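Local coordinates for protein phosphonomutase (Burkholderia cenocepacia J2315, PDB 4MG4) that is a phosphonomutase-type protein built on a closed eight-stranded beta/alpha (TIM) barrel, at residues V82-G96 with I108-E122. Residues are numbered along the deposited sequence; the frame is centred on the assembly and turned at random.
Sequences VRATDLPVTVDLESG and IAMSIRAGAIGCNLE
Val-91 N donates to Gly-118 O at 3.0 Å and Val-91 O accepts from Asn-120 N, so Val-91 uses both its N and its O across the pair; before it, Ile-117 N donates to Val-89 O at 2.9 Å. Beyond the strand's end Leu-93 N donates to Asn-120 O, and Glu-122 N binds Glu-94 O at 2.8 Å. On the helix-facing side, Val-91 CG1, set between its backbone N and carbonyl carbon (chi1 61°), packs 3.8 Å from Ala-116 CB and also meets Ser-111 CB. Serine can sit here because its OG donates to Ile-108 O and also bonds Tyr-155 OH. Leu-93 crosses Ile-108 at about a right angle, its CD1 lying 3.6 Å from Ile-108 CD1 and equally near Cys-119 CB; small Cys-119 and Ala-116 leave room for branched Leu-93 and Val-91. Strands 89-92 and 118-122, joined through helix 101-113, form a beta-alpha-beta crossover of the TIM barrel. On the other face, water 3 links Thr-90 OG1 to Asn-120 OD1, which also accepts from Asn-158 of the next strand. Glu-94 N meets Asp-92 OD1 from above the carboxylate plane, closing an Asx turn, while Asp-92 OD2 binds Ser-54 N. Gly-115 closes the helix in a Schellman motif, its positive phi suiting glycine.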
# COMPACT_ATOMS: atom_id res chain seq x y z
N VAL A 82 12.54 4.31 3.42
CA VAL A 82 13.81 4.43 4.08
C VAL A 82 13.65 4.94 5.50
O VAL A 82 14.27 4.43 6.41
CB VAL A 82 14.79 5.32 3.27
CG1 VAL A 82 15.99 5.74 4.12
CG2 VAL A 82 15.25 4.57 2.03
N ARG A 83 12.82 5.95 5.70
CA ARG A 83 12.71 6.50 7.03
C ARG A 83 11.87 5.65 8.01
O ARG A 83 11.93 5.87 9.20
CB ARG A 83 12.34 7.97 6.96
CG ARG A 83 10.92 8.30 6.74
CD ARG A 83 10.84 9.82 6.86
NE ARG A 83 9.65 10.39 6.26
CZ ARG A 83 9.61 11.06 5.11
NH1 ARG A 83 10.72 11.26 4.39
NH2 ARG A 83 8.45 11.54 4.68
N ALA A 84 11.15 4.66 7.51
CA ALA A 84 10.30 3.81 8.33
C ALA A 84 11.05 2.82 9.18
O ALA A 84 10.53 2.36 10.20
CB ALA A 84 9.34 3.06 7.43
N THR A 85 12.27 2.46 8.78
CA THR A 85 13.03 1.47 9.55
C THR A 85 14.51 1.84 9.51
O THR A 85 14.94 2.68 8.68
CB THR A 85 12.80 0.00 9.13
OG1 THR A 85 13.81 -0.43 8.21
CG2 THR A 85 11.35 -0.31 8.60
N ASP A 86 15.28 1.17 10.39
CA ASP A 86 16.72 1.32 10.47
C ASP A 86 17.48 0.32 9.57
O ASP A 86 18.74 0.28 9.55
CB ASP A 86 17.16 1.11 11.94
CG ASP A 86 16.67 2.23 12.85
OD1 ASP A 86 16.72 3.39 12.39
OD2 ASP A 86 16.22 1.96 13.98
N LEU A 87 16.75 -0.49 8.82
CA LEU A 87 17.40 -1.47 7.95
C LEU A 87 17.97 -0.86 6.69
O LEU A 87 17.49 0.18 6.19
CB LEU A 87 16.45 -2.60 7.55
CG LEU A 87 15.81 -3.48 8.67
CD1 LEU A 87 14.86 -4.50 8.10
CD2 LEU A 87 16.95 -4.18 9.43
N PRO A 88 19.02 -1.47 6.14
CA PRO A 88 19.45 -1.10 4.80
C PRO A 88 18.36 -1.37 3.76
O PRO A 88 17.73 -2.42 3.82
CB PRO A 88 20.65 -2.03 4.52
CG PRO A 88 20.98 -2.65 5.84
CD PRO A 88 19.72 -2.67 6.61
N VAL A 89 18.20 -0.41 2.83
CA VAL A 89 17.15 -0.50 1.81
C VAL A 89 17.81 -0.44 0.45
O VAL A 89 18.56 0.53 0.17
CB VAL A 89 16.12 0.66 1.91
CG1 VAL A 89 15.11 0.60 0.77
CG2 VAL A 89 15.43 0.59 3.27
N THR A 90 17.46 -1.39 -0.42
CA THR A 90 17.86 -1.37 -1.83
C THR A 90 16.65 -1.09 -2.68
O THR A 90 15.52 -1.54 -2.33
CB THR A 90 18.56 -2.68 -2.22
OG1 THR A 90 19.10 -2.57 -3.55
CG2 THR A 90 17.69 -3.89 -2.02
N VAL A 91 16.87 -0.39 -3.80
CA VAL A 91 15.76 0.06 -4.63
C VAL A 91 15.83 -0.52 -6.04
O VAL A 91 16.86 -0.43 -6.71
CB VAL A 91 15.66 1.60 -4.65
CG1 VAL A 91 16.90 2.26 -5.23
CG2 VAL A 91 14.49 2.04 -5.51
N ASP A 92 14.70 -1.00 -6.53
CA ASP A 92 14.57 -1.43 -7.91
C ASP A 92 14.42 -0.21 -8.80
O ASP A 92 13.38 0.47 -8.76
CB ASP A 92 13.40 -2.38 -8.06
CG ASP A 92 13.21 -2.92 -9.47
OD1 ASP A 92 13.99 -2.63 -10.38
OD2 ASP A 92 12.22 -3.72 -9.61
N LEU A 93 15.44 0.09 -9.57
CA LEU A 93 15.39 1.23 -10.53
C LEU A 93 15.07 0.83 -11.96
O LEU A 93 15.25 1.63 -12.89
CB LEU A 93 16.70 1.98 -10.49
CG LEU A 93 16.99 2.57 -9.10
CD1 LEU A 93 18.35 3.21 -9.10
CD2 LEU A 93 15.93 3.57 -8.64
N GLU A 94 14.64 -0.41 -12.16
CA GLU A 94 14.29 -0.92 -13.49
C GLU A 94 15.48 -0.69 -14.42
O GLU A 94 16.59 -1.05 -14.04
CB GLU A 94 12.98 -0.30 -13.97
CG GLU A 94 11.83 -0.78 -13.07
CD GLU A 94 10.48 -0.32 -13.59
OE1 GLU A 94 10.04 -0.94 -14.57
OE2 GLU A 94 9.91 0.66 -13.03
N SER A 95 15.28 -0.09 -15.62
CA SER A 95 16.40 0.15 -16.55
C SER A 95 17.19 1.42 -16.21
O SER A 95 18.18 1.70 -16.88
CB SER A 95 15.87 0.21 -18.01
OG SER A 95 15.15 1.38 -18.19
N GLY A 96 16.79 2.17 -15.16
CA GLY A 96 17.53 3.29 -14.68
C GLY A 96 16.92 4.65 -14.95
O GLY A 96 17.57 5.62 -14.66
N ILE A 108 20.67 7.17 -10.16
CA ILE A 108 21.36 6.55 -9.06
C ILE A 108 21.70 7.58 -7.99
O ILE A 108 21.53 7.36 -6.79
CB ILE A 108 22.68 5.91 -9.54
CG1 ILE A 108 22.34 4.80 -10.50
CG2 ILE A 108 23.65 5.61 -8.37
CD1 ILE A 108 21.87 3.65 -9.84
N ALA A 109 22.18 8.73 -8.41
CA ALA A 109 22.51 9.79 -7.46
C ALA A 109 21.29 10.19 -6.69
O ALA A 109 21.39 10.44 -5.50
CB ALA A 109 23.13 11.02 -8.16
N MET A 110 20.14 10.27 -7.34
CA MET A 110 18.90 10.58 -6.62
C MET A 110 18.50 9.47 -5.63
O MET A 110 18.00 9.76 -4.55
CB MET A 110 17.79 10.89 -7.59
CG MET A 110 18.21 12.07 -8.41
SD MET A 110 17.86 13.61 -7.56
CE MET A 110 18.77 14.07 -6.14
N SER A 111 18.75 8.20 -5.98
CA SER A 111 18.43 7.10 -5.08
C SER A 111 19.25 7.20 -3.82
O SER A 111 18.77 6.88 -2.74
CB SER A 111 18.60 5.73 -5.76
OG SER A 111 19.99 5.37 -5.85
N ILE A 112 20.49 7.66 -3.93
CA ILE A 112 21.41 7.81 -2.81
C ILE A 112 20.93 8.95 -1.91
O ILE A 112 20.89 8.81 -0.67
CB ILE A 112 22.85 8.03 -3.33
CG1 ILE A 112 23.39 6.70 -3.92
CG2 ILE A 112 23.73 8.48 -2.21
CD1 ILE A 112 24.62 6.81 -4.76
N ARG A 113 20.56 10.06 -2.55
CA ARG A 113 19.97 11.22 -1.84
C ARG A 113 18.70 10.82 -1.07
O ARG A 113 18.47 11.32 0.06
CB ARG A 113 19.71 12.38 -2.80
CG ARG A 113 21.02 12.89 -3.32
CD ARG A 113 20.82 13.77 -4.53
NE ARG A 113 22.08 14.15 -5.13
CZ ARG A 113 22.35 14.21 -6.42
NH1 ARG A 113 21.44 14.02 -7.37
NH2 ARG A 113 23.60 14.53 -6.76
N ALA A 114 17.91 9.90 -1.64
CA ALA A 114 16.70 9.35 -1.02
C ALA A 114 16.98 8.34 0.11
O ALA A 114 16.09 8.03 0.88
CB ALA A 114 15.82 8.72 -2.11
N GLY A 115 18.22 7.88 0.23
CA GLY A 115 18.71 7.08 1.32
C GLY A 115 18.85 5.59 1.03
O GLY A 115 19.09 4.80 1.98
N ALA A 116 18.66 5.22 -0.23
CA ALA A 116 18.97 3.82 -0.63
C ALA A 116 20.46 3.55 -0.56
O ALA A 116 21.27 4.45 -0.84
CB ALA A 116 18.48 3.50 -2.03
N ILE A 117 20.84 2.29 -0.29
CA ILE A 117 22.25 1.87 -0.27
C ILE A 117 22.59 0.84 -1.35
O ILE A 117 23.67 0.27 -1.37
CB ILE A 117 22.67 1.42 1.15
CG1 ILE A 117 21.74 0.37 1.75
CG2 ILE A 117 22.66 2.65 2.05
CD1 ILE A 117 21.59 -0.90 0.95
N GLY A 118 21.65 0.63 -2.26
CA GLY A 118 21.92 -0.15 -3.45
C GLY A 118 20.74 -0.12 -4.38
O GLY A 118 19.70 0.53 -4.07
N CYS A 119 20.89 -0.78 -5.53
CA CYS A 119 19.84 -0.82 -6.52
C CYS A 119 19.85 -2.10 -7.32
O CYS A 119 20.84 -2.86 -7.31
CB CYS A 119 19.89 0.37 -7.49
SG CYS A 119 21.32 0.34 -8.57
N ASN A 120 18.73 -2.35 -7.99
CA ASN A 120 18.74 -3.24 -9.15
C ASN A 120 18.67 -2.38 -10.40
O ASN A 120 17.84 -1.42 -10.47
CB ASN A 120 17.54 -4.16 -9.22
CG ASN A 120 17.68 -5.38 -8.31
OD1 ASN A 120 18.46 -5.39 -7.36
ND2 ASN A 120 16.92 -6.43 -8.63
N LEU A 121 19.54 -2.69 -11.36
CA LEU A 121 19.59 -1.95 -12.64
C LEU A 121 19.58 -2.99 -13.74
O LEU A 121 20.46 -3.86 -13.77
CB LEU A 121 20.87 -1.09 -12.72
CG LEU A 121 21.10 -0.22 -13.95
CD1 LEU A 121 19.98 0.79 -14.09
CD2 LEU A 121 22.44 0.47 -13.78
N GLU A 122 18.59 -2.92 -14.61
CA GLU A 122 18.26 -3.94 -15.58
C GLU A 122 18.70 -3.56 -17.00
O GLU A 122 18.64 -2.37 -17.39
CB GLU A 122 16.73 -4.08 -15.52
CG GLU A 122 16.11 -5.21 -16.27
CD GLU A 122 14.59 -5.27 -15.99
OE1 GLU A 122 14.16 -4.58 -15.01
OE2 GLU A 122 13.88 -6.06 -16.66
O HOH W 1 18.78 2.43 3.48
O HOH W 2 21.01 -4.18 -4.63
O HOH W 3 17.47 -3.75 -5.39
O HOH W 4 15.63 -3.93 -12.25
O HOH W 5 11.08 -3.10 -15.58
O HOH W 6 20.54 -0.19 -17.95